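Local coordinates for succinylglutamate desuccinylase (Chromobacterium violaceum, PDB 1YW4), which probably hydrolyses N-succinylglutamate to succinate and glutamate, the last step of arginine degradation by the AST pathway, as a zinc-dependent enzyme, at residues 4-8 / 67-71; 9-13 / 91-95; 47-53 / 82-88; 106-112 / 195-201; 142-146 / 175-180. Numbering follows the deposited sequence.

Contact 1 of 5, residues 4-8 / 67-71; sequences SPSFL and DGMLT
Residues 4-6 form a turn (Ser4 and Ser6 extended, Pro5 near -72/-16) that leads into the first turn of helix 7-12. Residues 67-71 are regular alpha-helix in the middle of helix 61-75. CA atoms come nearest at Leu8-Asp67 (5.9 Å) and Ser6-Thr71 (6.1 Å). Asp67 takes a t rotamer, and its carboxylate reaches the start of the other helix. Its OD2 accepts a hydrogen bond from Ser6 OG at 2.7 Å. Its OD1 accepts one from Leu8 N, also at 2.7 Å, and lies 3.0 Å from Phe7 N. The negative charge thus sits by backbone NH groups of a first helical turn. Leu70, one turn further along, points at the Phe7 ring. Its CB lies over the ring face, 3.7 Å from the centroid, a CH-pi contact; Phe7 CD2 is 3.4 Å from Leu70 CB. Phe7 has chi1 near -76° (m), and Trp21 meets its ring edge-to-face. Thr71 follows in the m rotamer, with OG1 3.2 Å from Pro5 O and 3.0 Å from Asp67 O. Before the helix, Ser4 OG accepts from Ser6 N at 3.2 Å, an ST turn. Ser6 is the N-cap of helix 7-12, and its OG also bonds to Gln9 N. The arrangement is a helix N-terminus with a serine N-cap, bound by an aspartate from a neighbouring helix.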
# COMPACT_ATOMS: atom_id res chain seq x y z
N SER A 4 43.75 -23.22 12.64
CA SER A 4 42.48 -23.76 13.13
C SER A 4 41.57 -24.23 12.00
O SER A 4 41.50 -23.60 10.94
CB SER A 4 41.75 -22.69 13.95
OG SER A 4 40.49 -23.17 14.40
N PRO A 5 40.87 -25.35 12.21
CA PRO A 5 39.96 -25.88 11.18
C PRO A 5 38.72 -24.98 11.09
O PRO A 5 37.96 -25.04 10.13
CB PRO A 5 39.63 -27.27 11.71
CG PRO A 5 39.66 -27.09 13.19
CD PRO A 5 40.89 -26.23 13.40
N SER A 6 38.55 -24.16 12.12
CA SER A 6 37.44 -23.22 12.19
C SER A 6 37.88 -21.83 11.74
O SER A 6 38.79 -21.24 12.32
CB SER A 6 36.92 -23.14 13.63
OG SER A 6 35.95 -22.11 13.78
N PHE A 7 37.22 -21.32 10.70
CA PHE A 7 37.51 -20.00 10.18
C PHE A 7 37.18 -18.98 11.27
O PHE A 7 37.93 -18.03 11.50
CB PHE A 7 36.68 -19.73 8.92
CG PHE A 7 37.20 -20.45 7.69
CD1 PHE A 7 37.68 -19.73 6.60
CD2 PHE A 7 37.23 -21.85 7.63
CE1 PHE A 7 38.19 -20.37 5.47
CE2 PHE A 7 37.74 -22.50 6.49
CZ PHE A 7 38.22 -21.76 5.42
N LEU A 8 36.07 -19.21 11.97
CA LEU A 8 35.64 -18.32 13.03
C LEU A 8 36.67 -18.18 14.14
O LEU A 8 37.03 -17.07 14.54
CB LEU A 8 34.29 -18.81 13.60
CG LEU A 8 33.64 -18.07 14.78
CD1 LEU A 8 34.15 -18.65 16.07
CD2 LEU A 8 33.89 -16.55 14.71
N ASP A 67 30.32 -20.71 9.68
CA ASP A 67 31.58 -21.37 10.00
C ASP A 67 31.57 -22.85 9.61
O ASP A 67 32.58 -23.38 9.14
CB ASP A 67 31.90 -21.21 11.49
CG ASP A 67 33.32 -21.58 11.82
OD1 ASP A 67 34.25 -21.05 11.16
OD2 ASP A 67 33.52 -22.40 12.74
N GLY A 68 30.44 -23.52 9.80
CA GLY A 68 30.33 -24.92 9.44
C GLY A 68 30.52 -25.12 7.94
O GLY A 68 31.20 -26.05 7.51
N MSE A 69 29.92 -24.23 7.15
CA MSE A 69 30.03 -24.29 5.70
C MSE A 69 31.48 -24.09 5.28
O MSE A 69 31.96 -24.80 4.41
CB MSE A 69 29.18 -23.20 5.04
CG MSE A 69 27.67 -23.37 5.19
SE MSE A 69 26.71 -22.15 4.02
CE MSE A 69 27.21 -20.48 4.84
N LEU A 70 32.17 -23.13 5.88
CA LEU A 70 33.57 -22.87 5.52
C LEU A 70 34.45 -24.08 5.82
O LEU A 70 35.33 -24.43 5.04
CB LEU A 70 34.09 -21.65 6.27
CG LEU A 70 33.38 -20.35 5.90
CD1 LEU A 70 33.85 -19.19 6.78
CD2 LEU A 70 33.63 -20.05 4.42
N THR A 71 34.21 -24.72 6.96
CA THR A 71 35.00 -25.90 7.31
C THR A 71 34.75 -27.02 6.30
O THR A 71 35.68 -27.72 5.90
CB THR A 71 34.66 -26.39 8.73
OG1 THR A 71 34.84 -25.32 9.67
CG2 THR A 71 35.59 -27.53 9.13

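Contact 2 of 5, residues 9-13 / 91-95; sequences QHALS and LDAIR
Two short helices touch here, helix 7-12 through its last turn and helix 91-96 through the side that carries Leu91, Ile94 and Arg95. The nearest CA atoms are those of Leu12 and Arg95, 6.6 Å apart. Apolar packing makes up most of the contact. Leu12 (m, t) extends its CD2 between the side chains of the second helix: it is 4.2 Å from Leu91 CD2, 4.1 Å from Ile94 CG2 and 3.9 Å from Arg95 CB. Ala11 CB adds a contact with Leu91 CD2 at 4.0 Å. The polar part lies at the exposed edge. Arg95 starts with two t torsions and brings NH1 to 2.9 Å from Leu12 O, near the guanidinium plane. Its NH2 makes a salt bridge of 3.6 Å with Asp92 OD1 in the same helix. Gln9 NE2 donates to Ser13 OG at 3.2 Å across the helix end. Helix 91-96 follows strand 83-88, and Phe88 of that strand packs against both Ala11 and Ile94. Pro34 touches Leu91, while Trp21 and Trp31 meet the ring of His10.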
# COMPACT_ATOMS: atom_id res chain seq x y z
N GLN A 9 37.16 -19.31 14.64
CA GLN A 9 38.14 -19.30 15.72
C GLN A 9 39.45 -18.63 15.28
O GLN A 9 40.11 -17.96 16.07
CB GLN A 9 38.43 -20.72 16.20
CG GLN A 9 38.96 -20.75 17.61
CD GLN A 9 38.03 -20.04 18.57
OE1 GLN A 9 36.86 -20.40 18.72
NE2 GLN A 9 38.54 -18.99 19.21
N HIS A 10 39.82 -18.82 14.02
CA HIS A 10 41.04 -18.21 13.52
C HIS A 10 40.88 -16.70 13.62
O HIS A 10 41.78 -16.00 14.06
CB HIS A 10 41.28 -18.59 12.06
CG HIS A 10 42.47 -17.92 11.45
ND1 HIS A 10 43.76 -18.31 11.71
CD2 HIS A 10 42.56 -16.85 10.62
CE1 HIS A 10 44.60 -17.51 11.07
NE2 HIS A 10 43.89 -16.62 10.40
N ALA A 11 39.71 -16.21 13.19
CA ALA A 11 39.38 -14.79 13.21
C ALA A 11 39.37 -14.23 14.64
O ALA A 11 39.85 -13.12 14.88
CB ALA A 11 38.01 -14.57 12.57
N LEU A 12 38.81 -14.99 15.57
CA LEU A 12 38.76 -14.55 16.96
C LEU A 12 40.13 -14.63 17.62
O LEU A 12 40.54 -13.70 18.32
CB LEU A 12 37.78 -15.41 17.76
CG LEU A 12 36.29 -15.17 17.50
CD1 LEU A 12 35.48 -16.14 18.36
CD2 LEU A 12 35.92 -13.73 17.85
N SER A 13 40.84 -15.73 17.39
CA SER A 13 42.16 -15.93 17.99
C SER A 13 43.24 -15.19 17.22
O SER A 13 44.42 -15.26 17.57
CB SER A 13 42.50 -17.42 18.05
OG SER A 13 41.64 -18.09 18.97
N LEU A 91 33.80 -8.37 15.42
CA LEU A 91 34.65 -9.33 16.14
C LEU A 91 34.69 -9.16 17.65
O LEU A 91 34.55 -10.14 18.39
CB LEU A 91 36.07 -9.29 15.60
CG LEU A 91 36.31 -9.95 14.23
CD1 LEU A 91 37.72 -9.61 13.75
CD2 LEU A 91 36.13 -11.47 14.34
N ASP A 92 34.91 -7.93 18.11
CA ASP A 92 34.97 -7.66 19.54
C ASP A 92 33.67 -8.05 20.22
O ASP A 92 33.69 -8.68 21.29
CB ASP A 92 35.27 -6.17 19.76
CG ASP A 92 36.70 -5.81 19.43
OD1 ASP A 92 37.57 -5.98 20.32
OD2 ASP A 92 36.97 -5.38 18.29
N ALA A 93 32.55 -7.69 19.61
CA ALA A 93 31.25 -8.02 20.17
C ALA A 93 31.04 -9.53 20.19
O ALA A 93 30.48 -10.09 21.13
CB ALA A 93 30.13 -7.34 19.37
N ILE A 94 31.50 -10.21 19.14
CA ILE A 94 31.36 -11.66 19.09
C ILE A 94 32.19 -12.28 20.21
O ILE A 94 31.69 -13.10 20.99
CB ILE A 94 31.82 -12.23 17.73
CG1 ILE A 94 30.86 -11.74 16.63
CG2 ILE A 94 31.85 -13.78 17.77
CD1 ILE A 94 31.28 -12.13 15.20
N ARG A 95 33.45 -11.88 20.31
CA ARG A 95 34.31 -12.41 21.35
C ARG A 95 33.73 -12.15 22.75
O ARG A 95 33.87 -12.99 23.65
CB ARG A 95 35.71 -11.80 21.19
CG ARG A 95 36.73 -12.21 22.24
CD ARG A 95 38.14 -11.82 21.80
NE ARG A 95 38.17 -10.56 21.07
CZ ARG A 95 38.51 -10.44 19.79
NH1 ARG A 95 38.85 -11.51 19.09
NH2 ARG A 95 38.50 -9.26 19.20

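Contact 3 of 5, residues 47-53 / 82-88; sequences DSVLLSC and CRLLVMF
A buried arginine, Arg83, lies at the start of this strand pair, and its guanidinium reaches toward Ser48 of the neighbouring strand. Strands 48-53 and 83-88 are the two strands of a beta-alpha-beta unit with helix 61-75 between them in the chain. Arg83 NH2 donates to Ser48 OG at 2.8 Å. Phe135 adds a cation-pi contact and, through its carbonyl, another bond to NH2; Gly41 O accepts from NE. The strands are parallel, with axes 4.7 Å apart at 12°. The register is unbroken from Ser48-Arg83 to Cys53-Phe88, with CA-CA distances of 4.5 to 5.3 Å. Backbone bonds alternate in the parallel pattern: Arg83 N to Asp47 O 2.8 Å, Val49 N to Arg83 O 2.7 Å, Leu85 N to Val49 O 2.9 Å, Leu51 N to Leu85 O 3.0 Å, Met87 N to Leu51 O 2.9 Å and Cys53 N to Met87 O 3.0 Å. The face with Leu50, Ser52, Leu85 and Met87 (selenomethionine) packs on helices 120-137 and 198-205. Leu50 CD1 is 3.8 Å from Leu85 CG and 4.1 Å from Met87 SE. The face with Leu51, Cys53 and Val86 is covered by helix 61-75. Leu51 CG meets Leu84 CD1 at 4.1 Å. At the C-terminal end Cys53 (chi1 p) makes a sulfur-aromatic contact, with SG 3.6 Å from Phe88 CD2.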
# COMPACT_ATOMS: atom_id res chain seq x y z
N ASP A 47 28.91 -16.14 -9.96
CA ASP A 47 28.08 -15.30 -9.10
C ASP A 47 28.88 -14.93 -7.87
O ASP A 47 29.67 -15.74 -7.38
CB ASP A 47 26.80 -16.02 -8.67
CG ASP A 47 25.83 -16.21 -9.81
OD1 ASP A 47 25.72 -15.31 -10.67
OD2 ASP A 47 25.15 -17.27 -9.84
N SER A 48 28.66 -13.73 -7.36
CA SER A 48 29.39 -13.27 -6.18
C SER A 48 28.47 -13.22 -4.97
O SER A 48 27.43 -12.57 -4.99
CB SER A 48 29.98 -11.89 -6.45
OG SER A 48 30.97 -11.97 -7.47
N VAL A 49 28.88 -13.90 -3.91
CA VAL A 49 28.08 -13.96 -2.70
C VAL A 49 28.77 -13.38 -1.48
O VAL A 49 29.90 -13.73 -1.19
CB VAL A 49 27.65 -15.42 -2.42
CG1 VAL A 49 26.90 -15.52 -1.11
CG2 VAL A 49 26.76 -15.92 -3.57
N LEU A 50 28.09 -12.47 -0.80
CA LEU A 50 28.61 -11.86 0.42
C LEU A 50 27.74 -12.32 1.58
O LEU A 50 26.54 -12.07 1.60
CB LEU A 50 28.56 -10.33 0.33
CG LEU A 50 28.88 -9.58 1.63
CD1 LEU A 50 30.25 -10.00 2.13
CD2 LEU A 50 28.83 -8.06 1.41
N LEU A 51 28.34 -13.03 2.53
CA LEU A 51 27.61 -13.47 3.71
C LEU A 51 28.23 -12.78 4.92
O LEU A 51 29.42 -12.96 5.21
CB LEU A 51 27.71 -14.99 3.90
CG LEU A 51 27.27 -15.92 2.76
CD1 LEU A 51 27.44 -17.37 3.22
CD2 LEU A 51 25.82 -15.65 2.38
N SER A 52 27.44 -11.97 5.60
CA SER A 52 27.96 -11.31 6.78
C SER A 52 27.15 -11.81 7.97
O SER A 52 25.94 -12.04 7.87
CB SER A 52 27.86 -9.79 6.63
OG SER A 52 26.53 -9.37 6.36
N CYS A 53 27.83 -12.03 9.09
CA CYS A 53 27.18 -12.51 10.30
C CYS A 53 27.89 -11.89 11.49
O CYS A 53 28.99 -11.37 11.35
CB CYS A 53 27.25 -14.04 10.39
SG CYS A 53 28.92 -14.72 10.33
N CYS A 82 31.23 -20.17 -6.58
CA CYS A 82 30.90 -18.75 -6.61
C CYS A 82 32.03 -17.97 -5.95
O CYS A 82 32.87 -18.54 -5.26
CB CYS A 82 29.63 -18.45 -5.80
SG CYS A 82 28.19 -19.47 -6.09
N ARG A 83 32.05 -16.67 -6.18
CA ARG A 83 33.02 -15.81 -5.54
C ARG A 83 32.36 -15.59 -4.18
O ARG A 83 31.27 -15.03 -4.11
CB ARG A 83 33.14 -14.47 -6.26
CG ARG A 83 33.80 -14.55 -7.62
CD ARG A 83 33.93 -13.17 -8.23
NE ARG A 83 34.93 -12.34 -7.56
CZ ARG A 83 34.68 -11.14 -7.04
NH1 ARG A 83 35.64 -10.45 -6.47
NH2 ARG A 83 33.45 -10.63 -7.09
N LEU A 84 33.01 -16.04 -3.11
CA LEU A 84 32.46 -15.92 -1.77
C LEU A 84 33.28 -15.07 -0.80
O LEU A 84 34.48 -15.30 -0.62
CB LEU A 84 32.28 -17.32 -1.17
CG LEU A 84 31.94 -17.46 0.32
CD1 LEU A 84 30.59 -16.81 0.58
CD2 LEU A 84 31.91 -18.93 0.73
N LEU A 85 32.63 -14.11 -0.17
CA LEU A 85 33.29 -13.30 0.84
C LEU A 85 32.50 -13.47 2.14
O LEU A 85 31.32 -13.17 2.20
CB LEU A 85 33.29 -11.83 0.44
CG LEU A 85 33.85 -10.86 1.50
CD1 LEU A 85 35.25 -11.28 1.94
CD2 LEU A 85 33.88 -9.46 0.91
N VAL A 86 33.17 -13.98 3.17
CA VAL A 86 32.54 -14.17 4.48
C VAL A 86 33.07 -13.10 5.43
O VAL A 86 34.29 -12.86 5.50
CB VAL A 86 32.85 -15.55 5.09
CG1 VAL A 86 32.29 -15.63 6.50
CG2 VAL A 86 32.22 -16.66 4.23
N MSE A 87 32.16 -12.47 6.15
CA MSE A 87 32.52 -11.45 7.11
C MSE A 87 31.96 -11.72 8.51
O MSE A 87 30.75 -11.80 8.70
CB MSE A 87 32.00 -10.09 6.68
CG MSE A 87 32.64 -9.51 5.46
SE MSE A 87 31.90 -7.77 5.09
CE MSE A 87 33.42 -6.88 4.37
N PHE A 88 32.86 -11.89 9.48
CA PHE A 88 32.47 -12.04 10.87
C PHE A 88 32.60 -10.56 11.23
O PHE A 88 33.68 -10.08 11.56
CB PHE A 88 33.49 -12.91 11.62
CG PHE A 88 33.50 -14.35 11.17
CD1 PHE A 88 34.62 -14.89 10.55
CD2 PHE A 88 32.36 -15.14 11.31
CE1 PHE A 88 34.60 -16.20 10.08
CE2 PHE A 88 32.33 -16.45 10.83
CZ PHE A 88 33.45 -16.98 10.22

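Contact 4 of 5, residues 106-112 / 195-201; sequences NRLFNGA and ANTFSYF
This is a loop-to-helix contact beside the zinc site, joining the loop 106-112 to the N-terminus of helix 198-205. That loop includes a type I' beta turn from Phe109 to Ala112, closed by Ala112 N to Phe109 O at 3.1 Å. Asn110 and Gly111 hold its central positions with positive phi. Thr197 is the N-cap of the helix and accepts from Tyr200 N on OG1 at 3.3 Å. CA atoms are closest at Phe109-Asn196 (4.7 Å) and Asn106-Thr197 (4.9 Å). Phe198 N donates to Asn106 OD1 at 3.0 Å, and Phe109 N to Asn196 O at 3.1 Å. The Asn106 side chain also touches zinc ligands His56 and His149. The rings of Phe109 (m) and Phe198 (t) form an offset stack, centroids 4.3 Å apart and planes at 16°. A weak bond of 3.3 Å runs from Asn110 ND2 to Asn196 OD1. Water 3 donates to both Asn110 O (2.7 Å) and Asn196 OD1 (3.0 Å).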
# COMPACT_ATOMS: atom_id res chain seq x y z
N ASN A 106 25.00 -2.00 13.14
CA ASN A 106 24.06 -1.94 12.04
C ASN A 106 23.32 -0.61 11.98
O ASN A 106 22.25 -0.49 11.39
CB ASN A 106 23.08 -3.10 12.03
CG ASN A 106 22.81 -3.59 10.62
OD1 ASN A 106 23.63 -3.38 9.73
ND2 ASN A 106 21.67 -4.24 10.40
N ARG A 107 23.91 0.38 12.63
CA ARG A 107 23.38 1.73 12.61
C ARG A 107 24.56 2.61 12.16
O ARG A 107 24.44 3.83 12.10
CB ARG A 107 22.93 2.17 14.01
CG ARG A 107 21.65 1.53 14.50
CD ARG A 107 21.24 2.14 15.82
NE ARG A 107 21.11 3.59 15.72
CZ ARG A 107 21.07 4.42 16.76
NH1 ARG A 107 20.96 5.73 16.57
NH2 ARG A 107 21.16 3.94 17.99
N LEU A 108 25.68 1.98 11.83
CA LEU A 108 26.87 2.72 11.40
C LEU A 108 27.26 2.58 9.93
O LEU A 108 28.28 3.13 9.50
CB LEU A 108 28.07 2.34 12.27
CG LEU A 108 27.99 2.80 13.73
CD1 LEU A 108 29.16 2.22 14.50
CD2 LEU A 108 28.00 4.33 13.80
N PHE A 109 26.46 1.85 9.16
CA PHE A 109 26.73 1.70 7.74
C PHE A 109 26.08 2.84 6.95
O PHE A 109 25.47 3.74 7.54
CB PHE A 109 26.21 0.34 7.23
CG PHE A 109 26.99 -0.83 7.75
CD1 PHE A 109 26.52 -1.59 8.83
CD2 PHE A 109 28.22 -1.18 7.17
CE1 PHE A 109 27.25 -2.67 9.32
CE2 PHE A 109 28.97 -2.26 7.66
CZ PHE A 109 28.48 -3.01 8.74
N ASN A 110 26.21 2.79 5.63
CA ASN A 110 25.67 3.83 4.75
C ASN A 110 26.36 5.15 5.06
O ASN A 110 25.78 6.23 4.89
CB ASN A 110 24.15 3.96 4.91
CG ASN A 110 23.53 4.93 3.91
OD1 ASN A 110 23.87 4.93 2.73
ND2 ASN A 110 22.60 5.76 4.38
N GLY A 111 27.60 5.06 5.54
CA GLY A 111 28.38 6.24 5.85
C GLY A 111 28.16 6.83 7.23
O GLY A 111 28.86 7.76 7.62
N ALA A 112 27.19 6.30 7.98
CA ALA A 112 26.88 6.80 9.31
C ALA A 112 28.04 6.72 10.30
O ALA A 112 28.04 7.40 11.33
CB ALA A 112 25.66 6.07 9.87
N ALA A 195 18.34 3.43 5.08
CA ALA A 195 18.70 3.04 6.44
C ALA A 195 20.21 2.89 6.54
O ALA A 195 20.89 2.73 5.54
CB ALA A 195 18.02 1.72 6.81
N ASN A 196 20.72 2.94 7.76
CA ASN A 196 22.16 2.83 7.98
C ASN A 196 22.56 1.40 8.26
O ASN A 196 23.42 1.14 9.10
CB ASN A 196 22.57 3.75 9.12
CG ASN A 196 22.23 5.19 8.82
OD1 ASN A 196 22.49 5.66 7.72
ND2 ASN A 196 21.64 5.89 9.79
N THR A 197 21.94 0.48 7.52
CA THR A 197 22.20 -0.94 7.66
C THR A 197 23.17 -1.44 6.59
O THR A 197 23.35 -0.82 5.55
CB THR A 197 20.91 -1.75 7.53
OG1 THR A 197 20.31 -1.46 6.27
CG2 THR A 197 19.95 -1.39 8.64
N PHE A 198 23.79 -2.58 6.86
CA PHE A 198 24.75 -3.12 5.93
C PHE A 198 24.05 -3.52 4.62
O PHE A 198 24.58 -3.26 3.54
CB PHE A 198 25.45 -4.33 6.56
CG PHE A 198 26.74 -4.71 5.88
CD1 PHE A 198 27.39 -3.82 5.02
CD2 PHE A 198 27.32 -5.96 6.10
CE1 PHE A 198 28.59 -4.17 4.39
CE2 PHE A 198 28.52 -6.32 5.48
CZ PHE A 198 29.15 -5.42 4.62
N SER A 199 22.86 -4.11 4.71
CA SER A 199 22.15 -4.52 3.50
C SER A 199 21.72 -3.33 2.64
O SER A 199 21.61 -3.44 1.42
CB SER A 199 20.93 -5.40 3.85
OG SER A 199 19.94 -4.67 4.53
N TYR A 200 21.47 -2.18 3.27
CA TYR A 200 21.10 -1.01 2.50
C TYR A 200 22.35 -0.53 1.75
O TYR A 200 22.30 -0.26 0.55
CB TYR A 200 20.60 0.12 3.40
CG TYR A 200 20.30 1.38 2.63
CD1 TYR A 200 19.25 1.42 1.72
CD2 TYR A 200 21.11 2.51 2.75
CE1 TYR A 200 19.01 2.54 0.95
CE2 TYR A 200 20.89 3.64 1.98
CZ TYR A 200 19.84 3.65 1.08
OH TYR A 200 19.60 4.75 0.31
N PHE A 201 23.47 -0.45 2.47
CA PHE A 201 24.73 -0.01 1.88
C PHE A 201 25.09 -0.80 0.63
O PHE A 201 25.39 -0.22 -0.42
CB PHE A 201 25.89 -0.12 2.88
CG PHE A 201 27.24 0.14 2.26
CD1 PHE A 201 27.62 1.44 1.91
CD2 PHE A 201 28.09 -0.91 1.95
CE1 PHE A 201 28.83 1.68 1.25
CE2 PHE A 201 29.30 -0.68 1.28
CZ PHE A 201 29.67 0.62 0.93
O HOH W 1 21.75 -5.34 7.24
O HOH W 2 20.55 4.24 12.36
O HOH W 3 24.21 7.78 6.52

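Contact 5 of 5, residues 142-146 / 175-180; sequences RKLHY and EQLAWL
Tyr146 lays its ring over the six-membered ring of Trp179 in an offset stack, with centroids 4.8 Å apart and planes at 22°. The closest atoms are Tyr146 CZ and Trp179 CZ3, at 3.6 Å. Tyr146 (chi1 m) also donates a hydrogen bond from OH to Gln176 OE1 at 2.6 Å. Water 4 joins the same two side chains: it donates to Tyr146 OH (2.7 Å) and accepts from Gln176 NE2 (3.2 Å). Here helix 174-181 packs on one face of the central sheet of the catalytic domain. The axes of strand 143-146 and helix 175-180 come within 12.3 Å and cross at -41°, so long side chains span the gap. The nearest CA atoms, Leu144 and Gln176, are 9.4 Å apart. Leu144 (m, t) brings CD2 to 3.7 Å from Gln176 NE2. Gln176 bends with both chi1 and chi2 in m. Helix 230-241 touches Tyr146 and Trp179 as well. At the edge Arg142 is salt-bridged to Asp47; Arg142 NH1 is 4.4 Å from Glu175 OE1, too far for a salt bridge.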
# COMPACT_ATOMS: atom_id res chain seq x y z
N ARG A 142 25.96 -12.37 -10.88
CA ARG A 142 25.07 -11.87 -9.85
C ARG A 142 25.82 -11.36 -8.61
O ARG A 142 26.90 -11.86 -8.28
CB ARG A 142 24.08 -12.96 -9.44
CG ARG A 142 23.17 -13.45 -10.55
CD ARG A 142 22.10 -14.38 -10.00
NE ARG A 142 22.68 -15.58 -9.39
CZ ARG A 142 22.00 -16.43 -8.62
NH1 ARG A 142 20.72 -16.21 -8.36
NH2 ARG A 142 22.60 -17.49 -8.11
N LYS A 143 25.25 -10.36 -7.96
CA LYS A 143 25.82 -9.79 -6.73
C LYS A 143 24.79 -10.01 -5.62
O LYS A 143 23.76 -9.34 -5.56
CB LYS A 143 26.11 -8.30 -6.94
CG LYS A 143 27.26 -8.05 -7.91
CD LYS A 143 27.50 -6.57 -8.14
CE LYS A 143 26.31 -5.91 -8.82
NZ LYS A 143 26.04 -6.54 -10.15
N LEU A 144 25.09 -10.96 -4.73
CA LEU A 144 24.18 -11.31 -3.65
C LEU A 144 24.77 -11.13 -2.25
O LEU A 144 25.87 -11.58 -1.96
CB LEU A 144 23.74 -12.77 -3.81
CG LEU A 144 23.13 -13.16 -5.16
CD1 LEU A 144 22.97 -14.68 -5.23
CD2 LEU A 144 21.80 -12.47 -5.35
N HIS A 145 24.00 -10.47 -1.39
CA HIS A 145 24.41 -10.20 -0.02
C HIS A 145 23.33 -10.56 0.99
O HIS A 145 22.23 -10.02 0.95
CB HIS A 145 24.77 -8.73 0.14
CG HIS A 145 25.11 -8.34 1.54
ND1 HIS A 145 25.58 -9.25 2.47
CD2 HIS A 145 25.09 -7.14 2.17
CE1 HIS A 145 25.83 -8.62 3.61
NE2 HIS A 145 25.54 -7.34 3.45
N TYR A 146 23.64 -11.48 1.89
CA TYR A 146 22.70 -11.87 2.92
C TYR A 146 23.37 -11.56 4.25
O TYR A 146 24.41 -12.13 4.59
CB TYR A 146 22.36 -13.36 2.83
CG TYR A 146 21.84 -13.76 1.47
CD1 TYR A 146 20.58 -13.32 1.03
CD2 TYR A 146 22.62 -14.51 0.60
CE1 TYR A 146 20.12 -13.63 -0.25
CE2 TYR A 146 22.18 -14.83 -0.68
CZ TYR A 146 20.93 -14.39 -1.10
OH TYR A 146 20.50 -14.69 -2.37
N GLU A 175 12.58 -12.80 -8.08
CA GLU A 175 13.35 -14.03 -8.25
C GLU A 175 14.02 -14.34 -6.90
O GLU A 175 14.12 -15.49 -6.50
CB GLU A 175 14.40 -13.83 -9.34
CG GLU A 175 14.76 -15.09 -10.10
CD GLU A 175 15.26 -16.19 -9.19
OE1 GLU A 175 16.32 -15.99 -8.56
OE2 GLU A 175 14.59 -17.24 -9.11
N GLN A 176 14.46 -13.29 -6.21
CA GLN A 176 15.10 -13.46 -4.91
C GLN A 176 14.05 -13.72 -3.84
O GLN A 176 14.29 -14.46 -2.89
CB GLN A 176 15.93 -12.22 -4.56
CG GLN A 176 17.31 -12.23 -5.19
CD GLN A 176 18.17 -13.36 -4.65
OE1 GLN A 176 18.47 -13.42 -3.46
NE2 GLN A 176 18.57 -14.27 -5.54
N LEU A 177 12.88 -13.10 -3.98
CA LEU A 177 11.81 -13.31 -3.03
C LEU A 177 11.43 -14.79 -3.07
O LEU A 177 11.07 -15.38 -2.06
CB LEU A 177 10.59 -12.46 -3.40
CG LEU A 177 10.73 -10.97 -3.10
CD1 LEU A 177 9.50 -10.21 -3.59
CD2 LEU A 177 10.91 -10.78 -1.60
N ALA A 178 11.54 -15.38 -4.26
CA ALA A 178 11.22 -16.79 -4.43
C ALA A 178 12.23 -17.64 -3.66
O ALA A 178 11.85 -18.52 -2.89
CB ALA A 178 11.24 -17.15 -5.91
N TRP A 179 13.51 -17.36 -3.88
CA TRP A 179 14.58 -18.09 -3.21
C TRP A 179 14.43 -17.99 -1.70
O TRP A 179 14.64 -18.96 -0.97
CB TRP A 179 15.94 -17.52 -3.60
CG TRP A 179 17.09 -18.31 -3.09
CD1 TRP A 179 17.63 -19.43 -3.66
CD2 TRP A 179 17.89 -18.03 -1.93
NE1 TRP A 179 18.71 -19.86 -2.93
CE2 TRP A 179 18.89 -19.02 -1.86
CE3 TRP A 179 17.84 -17.04 -0.94
CZ2 TRP A 179 19.86 -19.05 -0.84
CZ3 TRP A 179 18.80 -17.07 0.08
CH2 TRP A 179 19.80 -18.07 0.11
N LEU A 180 14.07 -16.80 -1.23
CA LEU A 180 13.88 -16.57 0.19
C LEU A 180 12.69 -17.40 0.68
O LEU A 180 12.77 -18.06 1.72
CB LEU A 180 13.62 -15.08 0.46
CG LEU A 180 14.81 -14.15 0.19
CD1 LEU A 180 14.37 -12.70 0.33
CD2 LEU A 180 15.94 -14.48 1.16
O HOH W 4 20.02 -16.70 -4.07

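In the fold
Contact 3 is central: it touches all four others. Strand 48-53 pairs with strand 143-151, joining contacts 3 and 5, with Leu50 N 2.7 Å from Leu144 O. Contact 1 packs on the same strand pair, Met69 CE lying 3.5 Å from Leu51 CD1. Contacts 1 and 2 share helix 7-12, and Phe88 touches both. Phe198 links contact 4 to contact 3 (Met87 SE to Phe198 CZ, 3.7 Å) and to contact 5 (Phe198 CD2 to His145 NE2, 3.5 Å). The zinc ion is held by His56, Glu59 and His149. The side chain of Asn106 in contact 4 is about 6 Å from the zinc ion, those of Cys53, Ile94 and Tyr146 about 10, 11 and 13 Å.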